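Local coordinates for protein hydrogenase maturation protease HycI (Thermococcus kodakarensis KOD1, PDB 5ZBY) that probably acts as an aspartic-type endopeptidase that matures [NiFe] hydrogenase by C-terminal cleavage, at residues Lys11-Ile16 with Thr43-Ile48; Phe65-Val70 with Thr116-Val121; Gly80-Phe85 with Ser137-Glu142. One frame throughout, in Å; residues are numbered along the deposited sequence.

Contact 1: Lys11-Ile16 with Thr43-Ile48; sequences KTRIVI and TPDVLI
The guanidinium of Arg13 and the carboxylate of Asp45 stand almost perpendicular, their planes 86° apart, and water rather than a direct salt bridge joins them. They lie where the strands of a beta-alpha-beta unit, strand 14-18, helix 29-40 and strand 46-50, begin to pair. Two waters sit in the guanidinium plane at its edge: one accepts from Arg13 NH1 and donates to Asp45 OD2 at 2.6 Å, the other accepts from Arg13 NH2 and donates to Pro44 O at 2.7 Å. The charges themselves, Arg13 NH1 and Asp45 OD2, remain 4.1 Å apart. Phe65 O accepts from Arg13 NE, and the Phe65 ring makes a cation-pi contact. Strands 14-16 and 46-48 run parallel, their directions 12° apart, and Ile14 N bonds to Asp45 O (3.0 Å), Leu47 N to Ile14 O (2.9 Å) and Ile16 N to Leu47 O (2.8 Å). Beta-branched valine and isoleucine favour this extended backbone and present carbon to what covers the sheet. Val15 and Leu47 lie side by side on the face where Phe65 packs; Ile14, Val46, Ile16 and Ile48 share the other, with Leu155 of helix 138-156 and Leu37 of helix 29-40 among their neighbours. A chi2 of -69° swings Ile48 CD1 toward Ile16, 3.7 Å from Ile16 CD1.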
ATOM      1  N   LYS A  11      16.056  -4.919  -3.395  1.00 31.94           N
ATOM      2  CA  LYS A  11      15.190  -4.375  -4.412  1.00 29.47           C
ATOM      3  C   LYS A  11      15.596  -2.980  -4.795  1.00 26.92           C
ATOM      4  O   LYS A  11      15.623  -2.076  -3.954  1.00 36.93           O
ATOM      5  CB  LYS A  11      13.746  -4.367  -3.900  1.00 26.69           C
ATOM      6  CG  LYS A  11      13.269  -5.705  -3.453  1.00 32.61           C
ATOM      7  CD  LYS A  11      13.174  -6.646  -4.594  1.00 34.55           C
ATOM      8  CE  LYS A  11      12.567  -7.947  -4.143  1.00 51.06           C
ATOM      9  NZ  LYS A  11      13.442  -8.672  -3.191  1.00 79.28           N
ATOM     10  N   THR A  12      15.943  -2.785  -6.071  1.00 32.46           N
ATOM     11  CA  THR A  12      16.396  -1.456  -6.483  1.00 34.62           C
ATOM     12  C   THR A  12      15.274  -0.524  -6.922  1.00 30.29           C
ATOM     13  O   THR A  12      15.168   0.596  -6.425  1.00 35.45           O
ATOM     14  CB  THR A  12      17.396  -1.552  -7.609  1.00 40.15           C
ATOM     15  OG1 THR A  12      18.509  -2.310  -7.132  1.00 38.72           O
ATOM     16  CG2 THR A  12      17.846  -0.135  -8.040  1.00 34.14           C
ATOM     17  N   ARG A  13      14.453  -0.985  -7.862  1.00 27.89           N
ATOM     18  CA  ARG A  13      13.409  -0.119  -8.379  1.00 23.64           C
ATOM     19  C   ARG A  13      12.108  -0.470  -7.632  1.00 25.14           C
ATOM     20  O   ARG A  13      11.639  -1.601  -7.714  1.00 24.93           O
ATOM     21  CB  ARG A  13      13.238  -0.273  -9.891  1.00 24.76           C
ATOM     22  CG  ARG A  13      14.507   0.129 -10.730  1.00 26.14           C
ATOM     23  CD  ARG A  13      14.128   0.080 -12.194  1.00 27.20           C
ATOM     24  NE  ARG A  13      13.162   1.061 -12.596  1.00 31.08           N
ATOM     25  CZ  ARG A  13      13.435   2.339 -12.763  1.00 25.13           C
ATOM     26  NH1 ARG A  13      14.693   2.800 -12.593  1.00 28.32           N
ATOM     27  NH2 ARG A  13      12.473   3.153 -13.161  1.00 28.24           N
ATOM     28  N   ILE A  14      11.499   0.535  -7.006  1.00 22.67           N
ATOM     29  CA  ILE A  14      10.373   0.282  -6.096  1.00 21.03           C
ATOM     30  C   ILE A  14       9.215   1.166  -6.499  1.00 25.31           C
ATOM     31  O   ILE A  14       9.415   2.373  -6.781  1.00 25.78           O
ATOM     32  CB  ILE A  14      10.794   0.563  -4.684  1.00 24.32           C
ATOM     33  CG1 ILE A  14      11.916  -0.413  -4.309  1.00 28.90           C
ATOM     34  CG2 ILE A  14       9.609   0.308  -3.691  1.00 26.67           C
ATOM     35  CD1 ILE A  14      12.569  -0.122  -3.061  1.00 35.24           C
ATOM     36  N   VAL A  15       8.010   0.595  -6.550  1.00 24.88           N
ATOM     37  CA  VAL A  15       6.831   1.416  -6.724  1.00 21.76           C
ATOM     38  C   VAL A  15       6.034   1.255  -5.448  1.00 22.42           C
ATOM     39  O   VAL A  15       5.826   0.124  -5.003  1.00 25.58           O
ATOM     40  CB  VAL A  15       6.009   1.008  -7.976  1.00 23.44           C
ATOM     41  CG1 VAL A  15       4.779   1.932  -8.139  1.00 27.88           C
ATOM     42  CG2 VAL A  15       6.881   1.052  -9.270  1.00 22.64           C
ATOM     43  N   ILE A  16       5.647   2.374  -4.828  1.00 21.66           N
ATOM     44  CA  ILE A  16       4.780   2.309  -3.664  1.00 21.13           C
ATOM     45  C   ILE A  16       3.442   2.938  -4.038  1.00 25.74           C
ATOM     46  O   ILE A  16       3.409   4.047  -4.553  1.00 23.80           O
ATOM     47  CB  ILE A  16       5.404   3.020  -2.472  1.00 21.05           C
ATOM     48  CG1 ILE A  16       6.742   2.318  -2.142  1.00 28.25           C
ATOM     49  CG2 ILE A  16       4.476   2.905  -1.240  1.00 25.23           C
ATOM     50  CD1 ILE A  16       7.571   3.073  -1.187  1.00 37.85           C
ATOM     51  N   THR A  43      14.303  10.077  -4.926  1.00 41.95           N
ATOM     52  CA  THR A  43      15.271   9.218  -5.582  1.00 41.79           C
ATOM     53  C   THR A  43      14.667   8.784  -6.895  1.00 37.99           C
ATOM     54  O   THR A  43      13.459   8.605  -7.033  1.00 37.69           O
ATOM     55  CB  THR A  43      15.628   7.994  -4.734  1.00 45.11           C
ATOM     56  OG1 THR A  43      16.732   7.297  -5.327  1.00 59.16           O
ATOM     57  CG2 THR A  43      14.419   7.054  -4.631  1.00 45.82           C
ATOM     58  N   PRO A  44      15.506   8.556  -7.877  1.00 41.83           N
ATOM     59  CA  PRO A  44      14.935   8.269  -9.189  1.00 26.71           C
ATOM     60  C   PRO A  44      14.534   6.800  -9.367  1.00 31.38           C
ATOM     61  O   PRO A  44      13.868   6.423 -10.333  1.00 32.44           O
ATOM     62  CB  PRO A  44      16.124   8.598 -10.114  1.00 32.48           C
ATOM     63  CG  PRO A  44      17.315   8.147  -9.246  1.00 42.48           C
ATOM     64  CD  PRO A  44      16.976   8.727  -7.930  1.00 56.31           C
ATOM     65  N   ASP A  45      14.942   5.982  -8.403  1.00 32.88           N
ATOM     66  CA  ASP A  45      14.653   4.546  -8.430  1.00 24.92           C
ATOM     67  C   ASP A  45      13.314   4.234  -7.779  1.00 25.30           C
ATOM     68  O   ASP A  45      12.916   3.074  -7.789  1.00 28.05           O
ATOM     69  CB  ASP A  45      15.707   3.773  -7.678  1.00 25.73           C
ATOM     70  CG  ASP A  45      17.095   3.918  -8.309  1.00 34.31           C
ATOM     71  OD1 ASP A  45      18.000   4.380  -7.596  1.00 39.16           O
ATOM     72  OD2 ASP A  45      17.257   3.550  -9.487  1.00 33.49           O
ATOM     73  N   VAL A  46      12.636   5.249  -7.251  1.00 24.78           N
ATOM     74  CA  VAL A  46      11.369   4.983  -6.549  1.00 25.99           C
ATOM     75  C   VAL A  46      10.230   5.827  -7.143  1.00 30.26           C
ATOM     76  O   VAL A  46      10.397   7.033  -7.365  1.00 30.50           O
ATOM     77  CB  VAL A  46      11.500   5.288  -5.061  1.00 22.88           C
ATOM     78  CG1 VAL A  46      10.130   5.139  -4.349  1.00 24.22           C
ATOM     79  CG2 VAL A  46      12.517   4.367  -4.389  1.00 27.81           C
ATOM     80  N   LEU A  47       9.084   5.195  -7.396  1.00 25.39           N
ATOM     81  CA  LEU A  47       7.884   5.864  -7.829  1.00 22.26           C
ATOM     82  C   LEU A  47       6.818   5.720  -6.748  1.00 23.79           C
ATOM     83  O   LEU A  47       6.548   4.599  -6.333  1.00 25.75           O
ATOM     84  CB  LEU A  47       7.400   5.258  -9.129  1.00 24.44           C
ATOM     85  CG  LEU A  47       6.029   5.669  -9.658  1.00 27.61           C
ATOM     86  CD1 LEU A  47       5.965   7.193  -9.919  1.00 34.72           C
ATOM     87  CD2 LEU A  47       5.634   4.871 -10.883  1.00 28.22           C
ATOM     88  N   ILE A  48       6.237   6.842  -6.315  1.00 24.84           N
ATOM     89  CA  ILE A  48       5.133   6.846  -5.338  1.00 20.78           C
ATOM     90  C   ILE A  48       3.860   7.264  -6.056  1.00 28.29           C
ATOM     91  O   ILE A  48       3.800   8.310  -6.726  1.00 28.34           O
ATOM     92  CB  ILE A  48       5.403   7.808  -4.178  1.00 22.67           C
ATOM     93  CG1 ILE A  48       6.816   7.665  -3.600  1.00 33.42           C
ATOM     94  CG2 ILE A  48       4.305   7.625  -3.075  1.00 22.64           C
ATOM     95  CD1 ILE A  48       7.031   6.355  -2.877  1.00 37.13           C
TER
HETATM   96  O   HOH W   1      13.991   5.669 -12.973  1.00 27.54           O
HETATM   97  O   HOH W   2      17.283   1.693 -11.334  1.00 30.67           O

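Contact 2: Phe65-Val70 with Thr116-Val121; sequences FKPDLV and TGSDIV
Leu69 pairs with Asp119 and Val70 with Ile120 as parallel neighbours in the central sheet of this alpha/beta fold, each segment arriving from a helix through a residue of positive phi, Lys66 on one side and Gly117 on the other. At the phi of Gly117, 77°, a CB would press on the preceding carbonyl O, which calls for glycine. The pairing opens with Asp119 N on Asp68 O (3.0 Å), a bent bond whose donor lies above the carbonyl plane. Two straighter ones follow, Val70 N to Asp119 O (2.9 Å) and Val121 N to Val70 O (2.9 Å).

Ser118 fills the junction just before the strand. Its OG, anti to its own backbone N (chi1 -173°), donates to Asp119 O at 2.9 Å, so that this carbonyl is gripped by two donors. Ser118 OG also touches Pro67 CB at 3.7 Å and Val70 CG2 at 3.6 Å, a small hydroxyl that fits against carbon while its hydrogen is spent on a carbonyl. An alanine here would probably leave Asp119 O with Val70 N alone of these two donors and open a gap beside Pro67 and Val70. Thr116 OG1 accepts from Ser118 N at 2.9 Å, making an ST turn, and is also hydrogen-bonded to Ile112 O; its CG2 meets Pro67 CD. A water donates to both Pro67 O and Thr116 O, linking the loop at Pro67 to the end of helix 105-116.

On one face of the sheet Val70 and Ile120 lie side by side beneath Ile112 of helix 105-116; on the other, Leu69 and Val121 meet Val7 of helix 3-8, while strand 14-18 pairs with Leu69 from the side away from strand 119-125.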
ATOM      1  N   PHE A  65       7.567   1.423 -15.194  1.00 27.29           N
ATOM      2  CA  PHE A  65       8.642   1.792 -14.296  1.00 22.10           C
ATOM      3  C   PHE A  65       9.645   0.661 -14.086  1.00 25.83           C
ATOM      4  O   PHE A  65      10.656   0.861 -13.503  1.00 27.75           O
ATOM      5  CB  PHE A  65       8.103   2.264 -12.952  1.00 27.52           C
ATOM      6  CG  PHE A  65       9.066   3.065 -12.127  1.00 25.97           C
ATOM      7  CD1 PHE A  65       9.359   4.360 -12.430  1.00 29.21           C
ATOM      8  CD2 PHE A  65       9.652   2.513 -11.013  1.00 26.48           C
ATOM      9  CE1 PHE A  65      10.219   5.084 -11.662  1.00 27.96           C
ATOM     10  CE2 PHE A  65      10.498   3.226 -10.236  1.00 26.43           C
ATOM     11  CZ  PHE A  65      10.786   4.515 -10.561  1.00 30.74           C
ATOM     12  N   LYS A  66       9.325  -0.517 -14.578  1.00 27.58           N
ATOM     13  CA  LYS A  66      10.180  -1.674 -14.406  1.00 24.24           C
ATOM     14  C   LYS A  66      10.561  -1.986 -12.972  1.00 26.23           C
ATOM     15  O   LYS A  66      11.704  -1.956 -12.632  1.00 26.25           O
ATOM     16  CB  LYS A  66      11.416  -1.602 -15.297  1.00 28.39           C
ATOM     17  CG  LYS A  66      11.097  -1.818 -16.749  1.00 33.06           C
ATOM     18  CD  LYS A  66      12.325  -1.693 -17.617  1.00 36.02           C
ATOM     19  CE  LYS A  66      12.820  -3.025 -18.121  1.00 55.24           C
ATOM     20  NZ  LYS A  66      13.839  -3.609 -17.215  1.00 61.58           N
ATOM     21  N   PRO A  67       9.566  -2.228 -12.120  1.00 27.08           N
ATOM     22  CA  PRO A  67       9.877  -2.412 -10.718  1.00 25.57           C
ATOM     23  C   PRO A  67      10.512  -3.774 -10.411  1.00 22.13           C
ATOM     24  O   PRO A  67      10.247  -4.754 -11.113  1.00 27.13           O
ATOM     25  CB  PRO A  67       8.464  -2.325 -10.034  1.00 20.96           C
ATOM     26  CG  PRO A  67       7.563  -2.856 -11.119  1.00 26.15           C
ATOM     27  CD  PRO A  67       8.137  -2.318 -12.421  1.00 30.44           C
ATOM     28  N   ASP A  68      11.261  -3.778  -9.314  1.00 24.41           N
ATOM     29  CA  ASP A  68      11.756  -4.973  -8.654  1.00 26.05           C
ATOM     30  C   ASP A  68      10.766  -5.353  -7.561  1.00 26.82           C
ATOM     31  O   ASP A  68      10.604  -6.539  -7.264  1.00 29.28           O
ATOM     32  CB  ASP A  68      13.128  -4.727  -8.053  1.00 23.55           C
ATOM     33  CG  ASP A  68      14.185  -4.423  -9.132  1.00 28.97           C
ATOM     34  OD1 ASP A  68      14.202  -5.167 -10.132  1.00 33.05           O
ATOM     35  OD2 ASP A  68      14.892  -3.424  -8.974  1.00 31.87           O
ATOM     36  N   LEU A  69      10.121  -4.330  -6.976  1.00 22.61           N
ATOM     37  CA  LEU A  69       9.148  -4.512  -5.872  1.00 22.12           C
ATOM     38  C   LEU A  69       8.027  -3.511  -6.056  1.00 24.79           C
ATOM     39  O   LEU A  69       8.287  -2.329  -6.306  1.00 24.24           O
ATOM     40  CB  LEU A  69       9.798  -4.276  -4.517  1.00 21.89           C
ATOM     41  CG  LEU A  69       8.874  -4.336  -3.277  1.00 27.07           C
ATOM     42  CD1 LEU A  69       8.322  -5.743  -3.104  1.00 32.18           C
ATOM     43  CD2 LEU A  69       9.590  -3.878  -2.030  1.00 28.76           C
ATOM     44  N   VAL A  70       6.788  -3.978  -5.873  1.00 22.74           N
ATOM     45  CA  VAL A  70       5.624  -3.100  -5.821  1.00 21.10           C
ATOM     46  C   VAL A  70       4.999  -3.292  -4.450  1.00 25.87           C
ATOM     47  O   VAL A  70       4.775  -4.436  -4.039  1.00 25.04           O
ATOM     48  CB  VAL A  70       4.612  -3.423  -6.935  1.00 19.81           C
ATOM     49  CG1 VAL A  70       3.390  -2.473  -6.794  1.00 22.27           C
ATOM     50  CG2 VAL A  70       5.298  -3.254  -8.336  1.00 19.85           C
ATOM     51  N   THR A 116       5.955  -7.906 -15.266  1.00 34.51           N
ATOM     52  CA  THR A 116       7.227  -7.325 -14.828  1.00 32.73           C
ATOM     53  C   THR A 116       8.205  -8.248 -14.122  1.00 38.50           C
ATOM     54  O   THR A 116       9.381  -7.931 -14.000  1.00 34.12           O
ATOM     55  CB  THR A 116       6.991  -6.186 -13.833  1.00 33.50           C
ATOM     56  OG1 THR A 116       6.381  -6.744 -12.659  1.00 33.55           O
ATOM     57  CG2 THR A 116       6.053  -5.144 -14.398  1.00 39.85           C
ATOM     58  N   GLY A 117       7.703  -9.339 -13.541  1.00 34.44           N
ATOM     59  CA  GLY A 117       8.541 -10.152 -12.673  1.00 39.45           C
ATOM     60  C   GLY A 117       8.751  -9.574 -11.286  1.00 35.67           C
ATOM     61  O   GLY A 117       9.516 -10.115 -10.491  1.00 33.76           O
ATOM     62  N   SER A 118       8.072  -8.466 -10.973  1.00 29.90           N
ATOM     63  CA  SER A 118       8.285  -7.800  -9.689  1.00 25.15           C
ATOM     64  C   SER A 118       7.749  -8.627  -8.522  1.00 22.93           C
ATOM     65  O   SER A 118       6.723  -9.238  -8.676  1.00 31.14           O
ATOM     66  CB  SER A 118       7.582  -6.438  -9.691  1.00 27.81           C
ATOM     67  OG  SER A 118       7.896  -5.694  -8.532  1.00 26.18           O
ATOM     68  N   ASP A 119       8.434  -8.610  -7.388  1.00 24.66           N
ATOM     69  CA  ASP A 119       7.743  -9.037  -6.146  1.00 23.35           C
ATOM     70  C   ASP A 119       6.629  -8.070  -5.842  1.00 28.24           C
ATOM     71  O   ASP A 119       6.740  -6.875  -6.119  1.00 26.26           O
ATOM     72  CB  ASP A 119       8.724  -9.073  -4.995  1.00 27.83           C
ATOM     73  CG  ASP A 119       9.630 -10.289  -5.047  1.00 79.59           C
ATOM     74  OD1 ASP A 119       9.274 -11.264  -5.741  1.00 57.66           O
ATOM     75  OD2 ASP A 119      10.694 -10.276  -4.401  1.00 58.74           O
ATOM     76  N   ILE A 120       5.549  -8.562  -5.212  1.00 24.58           N
ATOM     77  CA  ILE A 120       4.468  -7.679  -4.831  1.00 22.87           C
ATOM     78  C   ILE A 120       4.193  -7.895  -3.360  1.00 27.16           C
ATOM     79  O   ILE A 120       4.060  -9.046  -2.942  1.00 27.22           O
ATOM     80  CB  ILE A 120       3.170  -7.974  -5.592  1.00 26.09           C
ATOM     81  CG1 ILE A 120       3.448  -8.305  -7.083  1.00 28.02           C
ATOM     82  CG2 ILE A 120       2.145  -6.849  -5.371  1.00 23.97           C
ATOM     83  CD1 ILE A 120       3.833  -7.098  -7.926  1.00 30.06           C
ATOM     84  N   VAL A 121       4.025  -6.821  -2.596  1.00 21.33           N
ATOM     85  CA  VAL A 121       3.627  -6.996  -1.180  1.00 21.13           C
ATOM     86  C   VAL A 121       2.473  -6.039  -0.848  1.00 22.49           C
ATOM     87  O   VAL A 121       2.307  -5.006  -1.530  1.00 22.64           O
ATOM     88  CB  VAL A 121       4.832  -6.774  -0.274  1.00 31.35           C
ATOM     89  CG1 VAL A 121       5.295  -5.353  -0.332  1.00 35.46           C
ATOM     90  CG2 VAL A 121       4.526  -7.135   1.124  1.00 30.03           C
TER
HETATM   91  O   HOH W   3      10.284  -5.402 -14.085  1.00 44.53           O

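Contact 3: Gly80-Phe85 with Ser137-Glu142; sequences GEIGEF and SELIKE
Ile82 and Leu139 reach toward each other tip to tip, one from a turn and the other from the first turn of helix 138-156. Leu139 CD2 is the meeting point: it lies 3.6 Å from Ile82 CG2 and 3.7 Å from Ile82 CG1, nestling against both branches of the isoleucine. Ile82 holds CG1 anti to its backbone N (chi1 171°), which carries that branch out to the helix. Ile140 comes at the same side chain obliquely, its CD1 4.0 Å from Ile82 CG1 and 4.1 Å from Gly83 CA. A branched chain suits Ile82, which must touch two helix side chains.

The turn from Glu81 to Glu84 is type II, with Gly83 in its third position. Its phi of 95° favours glycine, and a CB there would also crowd Leu139 CG. Glu84 OE1 accepts from Glu81 N, linking the two ends of the turn, and backbone bonds tie Gly83 and Glu84 to Gln126. On the helix side, Ser137 is the N-cap: its OG accepts from Ile140 N at 3.1 Å, is also hydrogen-bonded to Asp26 OD1, and lies beside Ile82 CD1. Ile140 also packs on Cys125 and Phe29, so the helix start is set on the sheet and on helix 29-40.

No hydrogen bond crosses between the segments. Chiefly aliphatic carbons join them, over a modest 182 Å², and such packing depends on shape and fixes no bond direction.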
ATOM      1  N   GLY A  80      -7.597  -7.279  13.512  1.00 30.93           N
ATOM      2  CA  GLY A  80      -6.611  -6.795  14.457  1.00 31.20           C
ATOM      3  C   GLY A  80      -7.146  -5.717  15.388  1.00 24.83           C
ATOM      4  O   GLY A  80      -8.316  -5.302  15.301  1.00 28.83           O
ATOM      5  N   GLU A  81      -6.286  -5.232  16.276  1.00 28.30           N
ATOM      6  CA  GLU A  81      -6.582  -3.987  16.958  1.00 28.99           C
ATOM      7  C   GLU A  81      -6.429  -2.837  15.994  1.00 36.31           C
ATOM      8  O   GLU A  81      -5.587  -2.893  15.093  1.00 27.64           O
ATOM      9  CB  GLU A  81      -5.669  -3.786  18.159  1.00 36.56           C
ATOM     10  CG  GLU A  81      -5.176  -5.095  18.739  1.00 95.88           C
ATOM     11  CD  GLU A  81      -4.911  -5.026  20.235  1.00121.09           C
ATOM     12  OE1 GLU A  81      -4.463  -3.957  20.725  1.00 73.94           O
ATOM     13  OE2 GLU A  81      -5.165  -6.045  20.918  1.00 91.25           O
ATOM     14  N   ILE A  82      -7.227  -1.795  16.156  1.00 29.07           N
ATOM     15  CA  ILE A  82      -7.051  -0.628  15.274  1.00 26.30           C
ATOM     16  C   ILE A  82      -5.616  -0.157  15.242  1.00 34.88           C
ATOM     17  O   ILE A  82      -4.965  -0.039  16.271  1.00 30.84           O
ATOM     18  CB  ILE A  82      -7.927   0.591  15.658  1.00 29.56           C
ATOM     19  CG1 ILE A  82      -7.487   1.790  14.815  1.00 36.20           C
ATOM     20  CG2 ILE A  82      -7.739   0.918  17.120  1.00 41.49           C
ATOM     21  CD1 ILE A  82      -8.405   2.917  14.732  1.00 49.19           C
ATOM     22  N   GLY A  83      -5.073   0.067  14.045  1.00 26.62           N
ATOM     23  CA  GLY A  83      -3.739   0.626  13.987  1.00 25.04           C
ATOM     24  C   GLY A  83      -2.674  -0.433  13.851  1.00 30.57           C
ATOM     25  O   GLY A  83      -1.497  -0.125  13.597  1.00 30.20           O
ATOM     26  N   GLU A  84      -3.063  -1.683  14.033  1.00 28.01           N
ATOM     27  CA  GLU A  84      -2.111  -2.777  13.928  1.00 25.52           C
ATOM     28  C   GLU A  84      -1.757  -2.948  12.452  1.00 31.06           C
ATOM     29  O   GLU A  84      -2.618  -2.810  11.583  1.00 25.02           O
ATOM     30  CB  GLU A  84      -2.721  -4.048  14.475  1.00 32.36           C
ATOM     31  CG  GLU A  84      -1.847  -5.268  14.442  1.00 33.69           C
ATOM     32  CD  GLU A  84      -2.510  -6.463  15.152  1.00 44.82           C
ATOM     33  OE1 GLU A  84      -3.593  -6.308  15.802  1.00 35.03           O
ATOM     34  OE2 GLU A  84      -1.965  -7.583  15.025  1.00 43.40           O
ATOM     35  N   PHE A  85      -0.505  -3.297  12.181  1.00 25.86           N
ATOM     36  CA  PHE A  85      -0.070  -3.533  10.805  1.00 25.84           C
ATOM     37  C   PHE A  85      -0.101  -5.004  10.402  1.00 33.08           C
ATOM     38  O   PHE A  85       0.056  -5.915  11.245  1.00 29.44           O
ATOM     39  CB  PHE A  85       1.350  -3.004  10.635  1.00 27.39           C
ATOM     40  CG  PHE A  85       1.478  -1.542  10.751  1.00 26.90           C
ATOM     41  CD1 PHE A  85       0.696  -0.692   9.974  1.00 36.97           C
ATOM     42  CD2 PHE A  85       2.462  -0.984  11.559  1.00 41.96           C
ATOM     43  CE1 PHE A  85       0.841   0.688  10.055  1.00 31.33           C
ATOM     44  CE2 PHE A  85       2.630   0.391  11.642  1.00 34.46           C
ATOM     45  CZ  PHE A  85       1.818   1.250  10.868  1.00 33.96           C
ATOM     46  N   SER A 137      -9.103   8.917  11.958  1.00 29.96           N
ATOM     47  CA  SER A 137      -8.813   9.026  13.360  1.00 25.93           C
ATOM     48  C   SER A 137      -7.408   9.523  13.576  1.00 37.31           C
ATOM     49  O   SER A 137      -6.596   9.418  12.730  1.00 29.71           O
ATOM     50  CB  SER A 137      -9.014   7.677  14.031  1.00 28.64           C
ATOM     51  OG  SER A 137      -8.066   6.732  13.651  1.00 28.20           O
ATOM     52  N   GLU A 138      -7.175  10.131  14.725  1.00 37.59           N
ATOM     53  CA  GLU A 138      -5.852  10.576  15.127  1.00 34.99           C
ATOM     54  C   GLU A 138      -4.884   9.421  15.064  1.00 31.00           C
ATOM     55  O   GLU A 138      -3.758   9.570  14.586  1.00 31.56           O
ATOM     56  CB  GLU A 138      -5.887  11.126  16.550  1.00 43.12           C
ATOM     57  CG  GLU A 138      -6.873  12.251  16.704  1.00 44.65           C
ATOM     58  CD  GLU A 138      -6.484  13.442  15.844  1.00 88.06           C
ATOM     59  OE1 GLU A 138      -5.282  13.776  15.823  1.00 90.60           O
ATOM     60  OE2 GLU A 138      -7.368  14.030  15.182  1.00 98.13           O
ATOM     61  N   LEU A 139      -5.335   8.268  15.532  1.00 29.63           N
ATOM     62  CA  LEU A 139      -4.488   7.076  15.593  1.00 29.40           C
ATOM     63  C   LEU A 139      -4.032   6.654  14.186  1.00 28.00           C
ATOM     64  O   LEU A 139      -2.866   6.440  13.965  1.00 28.41           O
ATOM     65  CB  LEU A 139      -5.230   5.917  16.287  1.00 27.90           C
ATOM     66  CG  LEU A 139      -4.498   4.569  16.292  1.00 30.91           C
ATOM     67  CD1 LEU A 139      -3.112   4.701  16.834  1.00 41.70           C
ATOM     68  CD2 LEU A 139      -5.340   3.611  17.187  1.00 35.32           C
ATOM     69  N   ILE A 140      -4.951   6.575  13.252  1.00 25.11           N
ATOM     70  CA  ILE A 140      -4.614   6.219  11.893  1.00 23.13           C
ATOM     71  C   ILE A 140      -3.709   7.248  11.250  1.00 31.21           C
ATOM     72  O   ILE A 140      -2.871   6.893  10.498  1.00 26.38           O
ATOM     73  CB  ILE A 140      -5.867   5.944  11.050  1.00 25.55           C
ATOM     74  CG1 ILE A 140      -6.507   4.624  11.435  1.00 39.69           C
ATOM     75  CG2 ILE A 140      -5.607   5.973   9.559  1.00 28.92           C
ATOM     76  CD1 ILE A 140      -5.579   3.519  11.759  1.00 36.64           C
ATOM     77  N   LYS A 141      -3.929   8.517  11.519  1.00 27.87           N
ATOM     78  CA  LYS A 141      -2.994   9.526  10.996  1.00 29.90           C
ATOM     79  C   LYS A 141      -1.610   9.293  11.532  1.00 29.44           C
ATOM     80  O   LYS A 141      -0.607   9.411  10.781  1.00 30.15           O
ATOM     81  CB  LYS A 141      -3.440  10.951  11.342  1.00 35.09           C
ATOM     82  CG  LYS A 141      -4.697  11.374  10.631  1.00 37.07           C
ATOM     83  CD  LYS A 141      -5.126  12.780  11.061  1.00 44.10           C
ATOM     84  CE  LYS A 141      -6.313  12.759  11.981  1.00 68.75           C
ATOM     85  NZ  LYS A 141      -6.797  14.148  12.215  1.00 92.98           N
ATOM     86  N   GLU A 142      -1.524   8.963  12.814  1.00 33.41           N
ATOM     87  CA  GLU A 142      -0.214   8.749  13.424  1.00 33.84           C
ATOM     88  C   GLU A 142       0.446   7.492  12.828  1.00 33.11           C
ATOM     89  O   GLU A 142       1.667   7.461  12.613  1.00 32.99           O
ATOM     90  CB  GLU A 142      -0.344   8.672  14.955  1.00 33.26           C
ATOM     91  CG  GLU A 142       0.974   8.417  15.675  1.00 44.70           C
ATOM     92  CD  GLU A 142       1.268   6.942  15.860  1.00 63.88           C
ATOM     93  OE1 GLU A 142       0.299   6.170  16.069  1.00 89.35           O
ATOM     94  OE2 GLU A 142       2.465   6.555  15.796  1.00 56.26           O
TER

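How the contacts relate
Contacts 1 and 2 are neighbours in one sheet, their centres 9 Å apart, because strand 14-18 of contact 1 lies next to strand 69-75 of contact 2. They also touch directly: Asp68 OD2 stands 2.7 Å from Arg13 N, probably as a hydrogen bond. Contact 3 lies on the opposite side of the chain's centre, about 26 Å from contact 1 and 27 Å from contact 2, centre to centre. Helix 138-156 bridges that span, starting in contact 3 and reaching Ile14 and Val46 of contact 1 through Leu155. A bound HEPES molecule lies about 11 Å from the side chains of both Ile120 and Ile140 and about 14 Å from that of Ile16, so none of these three touches it.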